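Local coordinates for protein ZmpA Glycopeptidase (PDB 6XSX) that probably cleaves glycosylated proteins as a metallopeptidase, this piece being the M60 catalytic module of a much longer clostridial protein, at residues L355-L360 with W432-K437; L400-H405 with P425-K430; I466-D471 with G491-N496; N477-E482 with Y516-N521. One frame throughout, in Å; residues are numbered along the deposited sequence. Where two conformers were deposited one is given.

Contact 1: L355-L360 with W432-K437; sequences LWQLQL and WYANDK. With EDO (1,2-ethanediol), chain E.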
# COMPACT_ATOMS: atom_id res chain seq x y z
N LEU A 355 -5.28 -15.66 1.15
CA LEU A 355 -5.76 -14.67 0.19
C LEU A 355 -4.64 -14.36 -0.80
O LEU A 355 -4.88 -14.22 -1.99
CB LEU A 355 -6.21 -13.41 0.94
CG LEU A 355 -7.46 -13.58 1.81
CD1 LEU A 355 -7.69 -12.35 2.68
CD2 LEU A 355 -8.69 -13.88 0.98
N TRP A 356 -3.41 -14.23 -0.28
CA TRP A 356 -2.25 -13.99 -1.11
C TRP A 356 -2.07 -15.13 -2.12
O TRP A 356 -1.78 -14.89 -3.29
CB TRP A 356 -1.00 -13.77 -0.24
CG TRP A 356 0.24 -13.52 -1.04
CD1 TRP A 356 1.39 -14.25 -1.02
CD2 TRP A 356 0.44 -12.48 -2.02
NE1 TRP A 356 2.31 -13.72 -1.88
CE2 TRP A 356 1.75 -12.64 -2.52
CE3 TRP A 356 -0.34 -11.43 -2.51
CZ2 TRP A 356 2.28 -11.79 -3.50
CZ3 TRP A 356 0.18 -10.59 -3.47
CH2 TRP A 356 1.48 -10.77 -3.96
N GLN A 357 -2.25 -16.37 -1.65
CA GLN A 357 -2.14 -17.56 -2.49
C GLN A 357 -3.12 -17.51 -3.66
O GLN A 357 -2.75 -17.84 -4.78
CB GLN A 357 -2.38 -18.83 -1.67
CG GLN A 357 -1.28 -19.14 -0.68
CD GLN A 357 -1.49 -20.47 -0.00
OE1 GLN A 357 -2.58 -20.78 0.47
NE2 GLN A 357 -0.43 -21.27 0.05
N LEU A 358 -4.37 -17.12 -3.38
CA LEU A 358 -5.38 -17.00 -4.42
C LEU A 358 -4.97 -15.93 -5.43
O LEU A 358 -5.28 -16.07 -6.61
CB LEU A 358 -6.75 -16.69 -3.81
CG LEU A 358 -7.33 -17.77 -2.89
CD1 LEU A 358 -8.63 -17.32 -2.24
CD2 LEU A 358 -7.54 -19.09 -3.64
N GLN A 359 -4.26 -14.89 -4.97
CA GLN A 359 -3.82 -13.79 -5.82
C GLN A 359 -2.60 -14.22 -6.64
O GLN A 359 -2.44 -13.79 -7.78
CB GLN A 359 -3.50 -12.55 -4.98
CG GLN A 359 -2.96 -11.37 -5.79
CD GLN A 359 -3.97 -10.77 -6.74
OE1 GLN A 359 -5.17 -10.98 -6.63
NE2 GLN A 359 -3.48 -10.01 -7.71
N LEU A 360 -1.75 -15.07 -6.07
CA LEU A 360 -0.64 -15.64 -6.83
C LEU A 360 -1.22 -16.51 -7.96
O LEU A 360 -0.71 -16.49 -9.08
CB LEU A 360 0.24 -16.47 -5.89
CG LEU A 360 1.14 -15.69 -4.92
CD1 LEU A 360 1.70 -16.62 -3.85
CD2 LEU A 360 2.29 -15.03 -5.67
N TRP A 432 -3.58 -24.39 -2.02
CA TRP A 432 -2.89 -24.06 -0.79
C TRP A 432 -1.39 -24.34 -0.88
O TRP A 432 -0.66 -24.07 0.07
CB TRP A 432 -3.50 -24.77 0.43
CG TRP A 432 -3.80 -26.22 0.16
CD1 TRP A 432 -3.00 -27.28 0.43
CD2 TRP A 432 -4.99 -26.75 -0.45
NE1 TRP A 432 -3.60 -28.45 0.04
CE2 TRP A 432 -4.83 -28.16 -0.50
CE3 TRP A 432 -6.17 -26.19 -0.95
CZ2 TRP A 432 -5.80 -29.00 -1.04
CZ3 TRP A 432 -7.13 -27.02 -1.50
CH2 TRP A 432 -6.95 -28.41 -1.53
N TYR A 433 -0.92 -24.87 -2.02
CA TYR A 433 0.52 -25.04 -2.21
C TYR A 433 1.13 -23.80 -2.88
O TYR A 433 2.35 -23.75 -3.07
CB TYR A 433 0.84 -26.30 -3.01
CG TYR A 433 0.61 -27.63 -2.32
CD1 TYR A 433 0.60 -27.73 -0.93
CD2 TYR A 433 0.46 -28.80 -3.05
CE1 TYR A 433 0.38 -28.94 -0.30
CE2 TYR A 433 0.25 -30.02 -2.43
CZ TYR A 433 0.21 -30.10 -1.04
OH TYR A 433 0.00 -31.29 -0.42
N ALA A 434 0.31 -22.80 -3.25
CA ALA A 434 0.83 -21.60 -3.89
C ALA A 434 1.87 -20.95 -2.98
O ALA A 434 1.70 -20.92 -1.76
CB ALA A 434 -0.28 -20.62 -4.21
N ASN A 435 2.94 -20.43 -3.61
CA ASN A 435 4.00 -19.71 -2.91
C ASN A 435 4.73 -18.81 -3.90
O ASN A 435 4.51 -18.90 -5.11
CB ASN A 435 4.91 -20.66 -2.13
CG ASN A 435 5.78 -21.52 -3.02
OD1 ASN A 435 6.78 -21.04 -3.54
ND2 ASN A 435 5.41 -22.78 -3.22
N ASP A 436 5.60 -17.94 -3.37
CA ASP A 436 6.27 -16.90 -4.12
C ASP A 436 7.10 -17.43 -5.29
O ASP A 436 7.36 -16.67 -6.22
CB ASP A 436 7.09 -15.97 -3.20
CG ASP A 436 6.24 -15.16 -2.24
OD1 ASP A 436 5.04 -15.02 -2.49
OD2 ASP A 436 6.77 -14.71 -1.23
N LYS A 437 7.51 -18.71 -5.26
CA LYS A 437 8.28 -19.25 -6.38
C LYS A 437 7.51 -19.10 -7.70
O LYS A 437 8.12 -19.00 -8.76
CB LYS A 437 8.72 -20.70 -6.14
CG LYS A 437 9.72 -20.87 -5.01
CD LYS A 437 10.58 -22.11 -5.15
CE LYS A 437 11.44 -22.09 -6.39
NZ LYS A 437 12.20 -23.36 -6.53
C1 EDO E . 11.47 -26.89 -4.99
O1 EDO E . 11.04 -25.61 -5.45
C2 EDO E . 12.94 -27.05 -4.92
O2 EDO E . 13.64 -26.10 -5.68
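The amide nitrogen of Gln357 is shared by two carbonyl groups of the loop that passes beside helix 347-361: Gln357 NE2 lies 2.8 Å from Trp432 O and 2.8 Å from Ala434 O. The two acceptors are used differently. Ala434 O receives its N-H in the carbonyl plane, on a lone pair, whereas the donor stands well above the carbonyl plane of Trp432. With both N-H groups engaged and OE1 bonded to His409, the amide's rotation is fixed. The side chain reaches the loop because it runs extended beyond CG (chi2 -174°), and on the way its CB rests 3.8 Å from Ala434 CB.

One helical position earlier, Trp356 points the pyrrole edge of its indole at a carboxylate. Trp356 NE1 donates to Asp436 OD1 over 3.1 Å in a nearly straight bond (170°), with the oxygen almost exactly in the ring plane and the carboxylate turned 77° from it. Asp436 OD2 is held in turn by Ser314, Thr317 and Trp322, so both oxygens of this buried acid are occupied. Leu360, whose CG lies over one face of the indole, places CD1 3.7 Å from Asn435 C.

Asn435, just before the turn into helix 437-440, accepts from Lys437 N through OD1 at 3.0 Å, a side-chain capping bond. The loop pinned to helix 347-361 thus also caps the start of the next helix.

Contact 2: L400-H405 with P425-K430; sequences LDLSEH and PKPSNK
Asp401 and Pro425 are joined through their backbones: Asp401 N donates to Pro425 O over 2.8 Å at 163°. The same oxygen lies 3.4 Å from Leu400 CA, a weaker C-H...O contact, so a single carbonyl receives two consecutive residues of the chain leading into helix 403-408.

The charged interaction lies further along. Lys426 NZ forms a salt bridge of 2.8 Å with Glu404 OE2, meeting it nearly along the C-O axis. The two side chains reach each other in opposite styles: Glu404 is fully extended (chi2 176°), while Lys426 leaves its backbone on the far side and bends at chi3 and chi4 to bring the ammonium back, crossing the glutamate at about a right angle. Arg408 pairs with the other oxygen, Glu404 OE1, which probably stabilises the ionised acid.

Within the first segment, Asp401 OD1 accepts from Ser403 N at 3.2 Å, an Asx turn that spans Leu402, the N-cap position of helix 403-408; Thr421 also bonds to this oxygen.

Apolar packing centres on Pro427, at the end of a run from Pro425 with polyproline II-like backbone angles. Leu402 CD2 touches Pro427 CG at 3.9 Å and Leu400 CD2 lies 3.9 Å from Pro427 CA. A close van der Waals approach of a different kind sets the proline ring against a backbone oxygen, Pro427 CD sitting 3.3 Å from Asp401 O.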
# COMPACT_ATOMS: atom_id res chain seq x y z
N LEU A 400 -15.55 -21.19 -7.28
CA LEU A 400 -14.96 -22.42 -6.76
C LEU A 400 -15.35 -22.59 -5.30
O LEU A 400 -15.56 -21.62 -4.59
CB LEU A 400 -13.43 -22.36 -6.90
CG LEU A 400 -12.87 -22.48 -8.32
CD1 LEU A 400 -11.38 -22.12 -8.35
CD2 LEU A 400 -13.09 -23.88 -8.89
N ASP A 401 -15.43 -23.85 -4.86
CA ASP A 401 -15.71 -24.10 -3.45
C ASP A 401 -14.39 -24.03 -2.68
O ASP A 401 -13.64 -25.00 -2.64
CB ASP A 401 -16.47 -25.41 -3.26
CG ASP A 401 -16.79 -25.70 -1.81
OD1 ASP A 401 -16.41 -24.89 -0.94
OD2 ASP A 401 -17.38 -26.74 -1.56
N LEU A 402 -14.14 -22.87 -2.04
CA LEU A 402 -12.86 -22.62 -1.41
C LEU A 402 -12.89 -22.91 0.09
O LEU A 402 -11.98 -22.50 0.80
CB LEU A 402 -12.42 -21.19 -1.71
CG LEU A 402 -12.12 -20.91 -3.18
CD1 LEU A 402 -11.71 -19.46 -3.39
CD2 LEU A 402 -11.03 -21.85 -3.69
N SER A 403 -13.90 -23.66 0.55
CA SER A 403 -14.01 -23.97 1.97
C SER A 403 -12.79 -24.75 2.46
O SER A 403 -12.21 -24.40 3.49
CB SER A 403 -15.31 -24.67 2.31
OG SER A 403 -16.39 -23.74 2.36
N GLU A 404 -12.41 -25.79 1.71
CA GLU A 404 -11.28 -26.63 2.06
C GLU A 404 -9.99 -25.81 2.13
O GLU A 404 -9.21 -25.94 3.08
CB GLU A 404 -11.17 -27.83 1.11
CG GLU A 404 -9.90 -28.64 1.33
CD GLU A 404 -9.79 -29.89 0.48
OE1 GLU A 404 -8.80 -30.63 0.65
OE2 GLU A 404 -10.69 -30.12 -0.36
N HIS A 405 -9.78 -24.95 1.12
CA HIS A 405 -8.62 -24.08 1.03
C HIS A 405 -8.42 -23.32 2.35
O HIS A 405 -7.33 -23.32 2.93
CB HIS A 405 -8.76 -23.12 -0.17
CG HIS A 405 -7.65 -22.13 -0.30
ND1 HIS A 405 -6.40 -22.47 -0.78
CD2 HIS A 405 -7.59 -20.81 -0.00
CE1 HIS A 405 -5.62 -21.40 -0.77
NE2 HIS A 405 -6.33 -20.37 -0.31
N PRO A 425 -18.01 -26.14 -7.89
CA PRO A 425 -17.08 -27.27 -7.84
C PRO A 425 -15.88 -26.92 -6.96
O PRO A 425 -15.47 -25.76 -6.90
CB PRO A 425 -16.65 -27.46 -9.30
CG PRO A 425 -16.89 -26.11 -9.95
CD PRO A 425 -18.08 -25.52 -9.23
N LYS A 426 -15.34 -27.92 -6.25
CA LYS A 426 -14.06 -27.80 -5.59
C LYS A 426 -12.99 -27.47 -6.64
O LYS A 426 -13.14 -27.86 -7.80
CB LYS A 426 -13.71 -29.12 -4.89
CG LYS A 426 -14.62 -29.47 -3.72
CD LYS A 426 -14.47 -30.90 -3.23
CE LYS A 426 -13.28 -31.11 -2.32
NZ LYS A 426 -13.41 -30.33 -1.06
N PRO A 427 -11.89 -26.76 -6.28
CA PRO A 427 -10.77 -26.58 -7.21
C PRO A 427 -10.19 -27.97 -7.50
O PRO A 427 -10.30 -28.87 -6.68
CB PRO A 427 -9.68 -25.81 -6.43
CG PRO A 427 -10.31 -25.43 -5.10
CD PRO A 427 -11.66 -26.12 -4.97
N SER A 428 -9.61 -28.13 -8.69
CA SER A 428 -8.96 -29.39 -8.99
C SER A 428 -7.46 -29.26 -8.77
O SER A 428 -6.72 -30.19 -9.06
CB SER A 428 -9.27 -29.85 -10.40
OG SER A 428 -8.91 -28.85 -11.34
N ASN A 429 -7.03 -28.08 -8.30
CA ASN A 429 -5.64 -27.83 -7.94
C ASN A 429 -5.56 -27.62 -6.43
O ASN A 429 -6.47 -27.03 -5.84
CB ASN A 429 -5.09 -26.55 -8.57
CG ASN A 429 -5.20 -26.50 -10.08
OD1 ASN A 429 -6.25 -26.16 -10.63
ND2 ASN A 429 -4.11 -26.81 -10.76
N LYS A 430 -4.46 -28.07 -5.83
CA LYS A 430 -4.20 -27.83 -4.42
C LYS A 430 -3.68 -26.40 -4.26
O LYS A 430 -2.48 -26.17 -4.10
CB LYS A 430 -3.29 -28.92 -3.85
CG LYS A 430 -3.83 -30.34 -4.03
CD LYS A 430 -3.08 -31.37 -3.19
CE LYS A 430 -3.64 -32.77 -3.33
NZ LYS A 430 -2.77 -33.77 -2.67

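Contact 3: I466-D471 with G491-N496; sequences ISFDID and GFTSTN. With EDO (1,2-ethanediol), chain E.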
# COMPACT_ATOMS: atom_id res chain seq x y z
N ILE A 466 15.12 -36.34 2.93
CA ILE A 466 14.81 -36.60 1.53
C ILE A 466 15.21 -35.37 0.72
O ILE A 466 14.66 -34.29 0.93
CB ILE A 466 13.31 -36.93 1.36
CG1 ILE A 466 12.85 -37.99 2.36
CG2 ILE A 466 13.01 -37.31 -0.09
CD1 ILE A 466 11.35 -38.12 2.52
N SER A 467 16.18 -35.55 -0.20
CA SER A 467 16.57 -34.47 -1.09
C SER A 467 15.96 -34.70 -2.48
O SER A 467 15.72 -35.84 -2.87
CB SER A 467 18.06 -34.31 -1.16
OG SER A 467 18.65 -35.27 -2.02
N PHE A 468 15.72 -33.59 -3.19
CA PHE A 468 15.03 -33.61 -4.47
C PHE A 468 15.93 -33.03 -5.56
O PHE A 468 16.55 -31.99 -5.37
CB PHE A 468 13.76 -32.75 -4.39
CG PHE A 468 12.84 -33.17 -3.27
CD1 PHE A 468 12.31 -34.45 -3.23
CD2 PHE A 468 12.54 -32.29 -2.24
CE1 PHE A 468 11.46 -34.84 -2.20
CE2 PHE A 468 11.69 -32.69 -1.21
CZ PHE A 468 11.15 -33.95 -1.19
N ASP A 469 15.97 -33.73 -6.69
CA ASP A 469 16.68 -33.26 -7.87
C ASP A 469 15.70 -33.26 -9.04
O ASP A 469 14.81 -34.10 -9.08
CB ASP A 469 17.94 -34.10 -8.11
CG ASP A 469 18.78 -34.30 -6.86
OD1 ASP A 469 19.66 -33.45 -6.59
OD2 ASP A 469 18.54 -35.31 -6.15
N ILE A 470 15.85 -32.29 -9.95
CA ILE A 470 14.96 -32.11 -11.09
C ILE A 470 15.80 -31.77 -12.33
O ILE A 470 16.88 -31.18 -12.21
CB ILE A 470 13.91 -31.01 -10.80
CG1 ILE A 470 12.68 -31.15 -11.71
CG2 ILE A 470 14.53 -29.63 -10.91
CD1 ILE A 470 11.64 -30.05 -11.53
N ASP A 471 15.29 -32.13 -13.51
CA ASP A 471 15.96 -31.88 -14.78
C ASP A 471 16.14 -30.39 -15.02
O ASP A 471 15.33 -29.57 -14.57
CB ASP A 471 15.23 -32.53 -15.97
CG ASP A 471 13.88 -31.91 -16.29
OD1 ASP A 471 12.90 -32.26 -15.60
OD2 ASP A 471 13.82 -31.08 -17.23
N GLY A 491 3.78 -33.78 4.14
CA GLY A 491 4.42 -32.48 4.01
C GLY A 491 4.37 -31.91 2.59
O GLY A 491 4.00 -32.60 1.63
N PHE A 492 4.76 -30.64 2.49
CA PHE A 492 5.05 -29.97 1.24
C PHE A 492 6.09 -28.90 1.52
O PHE A 492 5.91 -28.08 2.43
CB PHE A 492 3.82 -29.29 0.65
CG PHE A 492 4.07 -28.56 -0.65
CD1 PHE A 492 4.57 -27.26 -0.66
CD2 PHE A 492 3.81 -29.17 -1.87
CE1 PHE A 492 4.80 -26.59 -1.85
CE2 PHE A 492 4.03 -28.49 -3.06
CZ PHE A 492 4.53 -27.20 -3.05
N THR A 493 7.15 -28.89 0.71
CA THR A 493 8.18 -27.88 0.86
C THR A 493 8.46 -27.25 -0.49
O THR A 493 8.40 -27.93 -1.52
CB THR A 493 9.47 -28.48 1.46
OG1 THR A 493 10.38 -27.39 1.59
CG2 THR A 493 10.08 -29.56 0.59
N SER A 494 8.75 -25.95 -0.46
CA SER A 494 9.15 -25.22 -1.65
C SER A 494 10.67 -25.32 -1.82
O SER A 494 11.22 -24.75 -2.76
CB SER A 494 8.67 -23.79 -1.61
OG SER A 494 9.38 -23.03 -0.64
N THR A 495 11.34 -26.09 -0.95
CA THR A 495 12.79 -26.25 -1.01
C THR A 495 13.14 -27.58 -1.66
O THR A 495 12.26 -28.37 -2.00
CB THR A 495 13.44 -26.12 0.38
OG1 THR A 495 13.14 -27.32 1.11
CG2 THR A 495 12.98 -24.90 1.15
N ASN A 496 14.46 -27.84 -1.81
CA ASN A 496 14.98 -29.06 -2.40
C ASN A 496 15.18 -30.15 -1.35
O ASN A 496 15.81 -31.16 -1.64
CB ASN A 496 16.28 -28.81 -3.19
CG ASN A 496 17.43 -28.29 -2.35
OD1 ASN A 496 17.39 -28.32 -1.12
ND2 ASN A 496 18.46 -27.78 -3.00
C1 EDO E . 11.47 -26.89 -4.99
O1 EDO E . 11.04 -25.61 -5.45
C2 EDO E . 12.94 -27.05 -4.92
O2 EDO E . 13.64 -26.10 -5.68
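Phe468 and Asn496 meet where the chain crosses between the two sheets of the C-terminal beta sandwich. Strand 463-470 belongs to the three-stranded sheet and strand 488-493 is an outer member of the four-stranded one; residues 494-496 carry the chain across to strand 497-500, which pairs with 463-470. The start of that pairing is the single hydrogen bond between these segments, Phe468 N to Asn496 O at 2.9 Å and 151°. Asn496 O also takes a C-H...O contact from Ser467 CA at 3.4 Å.

The Phe468 ring reaches inward, edge first, toward the opposite sheet. Its CE2 is 4.0 Å from Thr493 CG2, and its CD2 is 3.9 Å from Thr495 O; both partners lie near the ring plane, and Tyr481 stacks on the ring from the four-stranded sheet. Thr493 can offer its methyl to the ring because its hydroxyl is anti to the backbone N (chi1 -179°) and directed elsewhere. Thr493 OG1 accepts from Thr495 N at 3.0 Å, closing an ST turn, and from Thr495 OG1 at 2.8 Å, and it bonds besides to Glu323 on helix 321-331, tying the turn to the helical part of the chain.

A 1,2-ethanediol probably left from crystallisation donates from O1 to Ser494 O over 2.8 Å. A crossover between sheets of three and four antiparallel strands, with an aromatic ring buried between them, is consistent with a fibronectin type III-like sandwich.

Contact 4: N477-E482 with Y516-N521; sequences NVIGYE and YDNEIN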
# COMPACT_ATOMS: atom_id res chain seq x y z
N ASN A 477 10.54 -24.44 -13.28
CA ASN A 477 9.11 -24.69 -13.44
C ASN A 477 8.49 -25.20 -12.14
O ASN A 477 7.27 -25.25 -12.03
CB ASN A 477 8.84 -25.65 -14.61
CG ASN A 477 9.30 -25.08 -15.94
OD1 ASN A 477 9.34 -23.87 -16.11
ND2 ASN A 477 9.67 -25.94 -16.87
N VAL A 478 9.34 -25.58 -11.18
CA VAL A 478 8.87 -26.26 -9.97
C VAL A 478 8.74 -25.26 -8.82
O VAL A 478 9.62 -24.42 -8.62
CB VAL A 478 9.81 -27.43 -9.62
CG1 VAL A 478 11.26 -27.00 -9.41
CG2 VAL A 478 9.30 -28.24 -8.42
N ILE A 479 7.64 -25.36 -8.05
CA ILE A 479 7.44 -24.49 -6.91
C ILE A 479 7.55 -25.27 -5.60
O ILE A 479 7.62 -24.67 -4.52
CB ILE A 479 6.10 -23.71 -7.00
CG1 ILE A 479 4.90 -24.66 -6.98
CG2 ILE A 479 6.11 -22.78 -8.20
CD1 ILE A 479 3.56 -23.96 -6.80
N GLY A 480 7.56 -26.60 -5.68
CA GLY A 480 7.75 -27.39 -4.48
C GLY A 480 7.36 -28.85 -4.67
O GLY A 480 6.87 -29.23 -5.74
N TYR A 481 7.57 -29.64 -3.61
CA TYR A 481 7.34 -31.07 -3.66
C TYR A 481 6.46 -31.46 -2.48
O TYR A 481 6.69 -31.04 -1.35
CB TYR A 481 8.65 -31.86 -3.58
CG TYR A 481 9.63 -31.56 -4.69
CD1 TYR A 481 9.65 -32.33 -5.84
CD2 TYR A 481 10.51 -30.50 -4.60
CE1 TYR A 481 10.54 -32.06 -6.88
CE2 TYR A 481 11.40 -30.21 -5.63
CZ TYR A 481 11.42 -31.00 -6.77
OH TYR A 481 12.29 -30.72 -7.78
N GLU A 482 5.45 -32.27 -2.79
CA GLU A 482 4.59 -32.85 -1.78
C GLU A 482 5.11 -34.24 -1.42
O GLU A 482 5.39 -35.06 -2.30
CB GLU A 482 3.17 -32.89 -2.33
CG GLU A 482 2.22 -33.70 -1.47
CD GLU A 482 0.95 -34.07 -2.22
OE1 GLU A 482 1.01 -35.01 -3.04
OE2 GLU A 482 -0.08 -33.39 -2.00
N TYR A 516 5.33 -29.90 -8.01
CA TYR A 516 4.28 -28.97 -8.41
C TYR A 516 4.89 -27.82 -9.20
O TYR A 516 5.96 -27.35 -8.84
CB TYR A 516 3.50 -28.43 -7.21
CG TYR A 516 2.37 -29.34 -6.78
CD1 TYR A 516 2.62 -30.47 -6.02
CD2 TYR A 516 1.07 -29.07 -7.16
CE1 TYR A 516 1.59 -31.32 -5.64
CE2 TYR A 516 0.02 -29.90 -6.78
CZ TYR A 516 0.29 -31.03 -6.02
OH TYR A 516 -0.73 -31.85 -5.64
N ASP A 517 4.19 -27.40 -10.26
CA ASP A 517 4.72 -26.38 -11.15
C ASP A 517 4.08 -25.01 -10.88
O ASP A 517 3.24 -24.86 -9.98
CB ASP A 517 4.62 -26.80 -12.62
CG ASP A 517 3.24 -26.70 -13.23
OD1 ASP A 517 2.32 -26.12 -12.58
OD2 ASP A 517 3.08 -27.23 -14.36
N ASN A 518 4.47 -24.03 -11.69
CA ASN A 518 4.20 -22.62 -11.46
C ASN A 518 2.71 -22.32 -11.53
O ASN A 518 2.28 -21.26 -11.08
CB ASN A 518 4.99 -21.73 -12.43
CG ASN A 518 6.45 -21.60 -12.06
OD1 ASN A 518 6.78 -21.31 -10.91
ND2 ASN A 518 7.34 -21.78 -13.05
N GLU A 519 1.93 -23.23 -12.13
CA GLU A 519 0.48 -23.10 -12.16
C GLU A 519 -0.17 -24.12 -11.23
O GLU A 519 -1.35 -24.44 -11.38
CB GLU A 519 -0.02 -23.17 -13.61
CG GLU A 519 0.33 -21.92 -14.40
CD GLU A 519 -0.06 -21.90 -15.87
OE1 GLU A 519 -0.94 -22.70 -16.27
OE2 GLU A 519 0.56 -21.09 -16.61
N ILE A 520 0.60 -24.64 -10.26
CA ILE A 520 0.12 -25.56 -9.24
C ILE A 520 -0.45 -26.83 -9.88
O ILE A 520 -1.47 -27.37 -9.44
CB ILE A 520 -0.89 -24.87 -8.30
CG1 ILE A 520 -0.58 -23.38 -8.11
CG2 ILE A 520 -0.94 -25.63 -6.97
CD1 ILE A 520 -1.54 -22.62 -7.18
N ASN A 521 0.21 -27.32 -10.93
CA ASN A 521 -0.14 -28.63 -11.45
C ASN A 521 0.79 -29.67 -10.85
O ASN A 521 2.00 -29.46 -10.81
CB ASN A 521 -0.06 -28.69 -12.98
CG ASN A 521 -1.03 -27.74 -13.64
OD1 ASN A 521 -0.64 -26.64 -14.03
ND2 ASN A 521 -2.27 -28.15 -13.76
O HOH W 1 -0.50 -34.31 -5.12
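Ile479 and Tyr516 share the shortest bond of this antiparallel strand pair: Ile479 N donates to Tyr516 O at 2.7 Å and 170°. Its companion runs from Tyr516 N to Gly480 O, 2.8 Å long. Ile479 and Gly480 thus stand together opposite one residue, Tyr516, and the register shifts by one between the Val478-Asp517 and Gly480-Tyr516 pairs, a beta bulge. Gly480 has backbone angles at which a side chain would press on the preceding carbonyl oxygen.

Beyond the bulge, strand 511-517 ends in a type I turn from Asp517 to Ile520. Asp517 OD1 holds it, accepting from Glu519 N at 3.0 Å, an Asx turn, and from Asn521 N at 2.9 Å; the donors approach from opposite faces of the carboxylate.

At the other end, one water joins Tyr516 OH to Glu482 OE1, donating to the latter at 2.7 Å. Glu482 OE2 is engaged by Lys430 and Tyr433, and Glu482 CB lies 4.0 Å from Tyr516 CE1.

Packing is close around Ile479. With CG1 between the backbone N and the carbonyl carbon (chi1 63°), its CD1 reaches within 3.3 Å of Asp517 O, while its CG2 lies 3.2 Å from Asn518 OD1. Asn518, bonded to Gly444 and Asn441, is fixed against this branch. By their order in the four-stranded sheet, the neighbouring inner strands 478-485 and 511-517 probably correspond to strands C and F of a type III-like domain.

How the contacts relate
The four contacts form a chain of interfaces from the helical part of the peptidase module to the C-terminal sandwich. Contacts 3 and 4, centres 10 Å apart, share the four-stranded sheet, where Thr493 O lies 2.8 Å from Tyr481 N. The centres of contacts 1 and 4 are 11 Å apart, and Tyr433 of contact 1 stacks on Phe492 of contact 3; Lys437 and Ser494 hold the same ethanediol. Contact 2 adjoins contact 1 through His405 and contact 4 through Asn429 ND2, 3.0 Å from Ile520 O, but stays about 7 Å from contact 3 at the nearest atoms. None includes helix 277-286, whose HExxH pattern probably marks the metal site, empty of metal here.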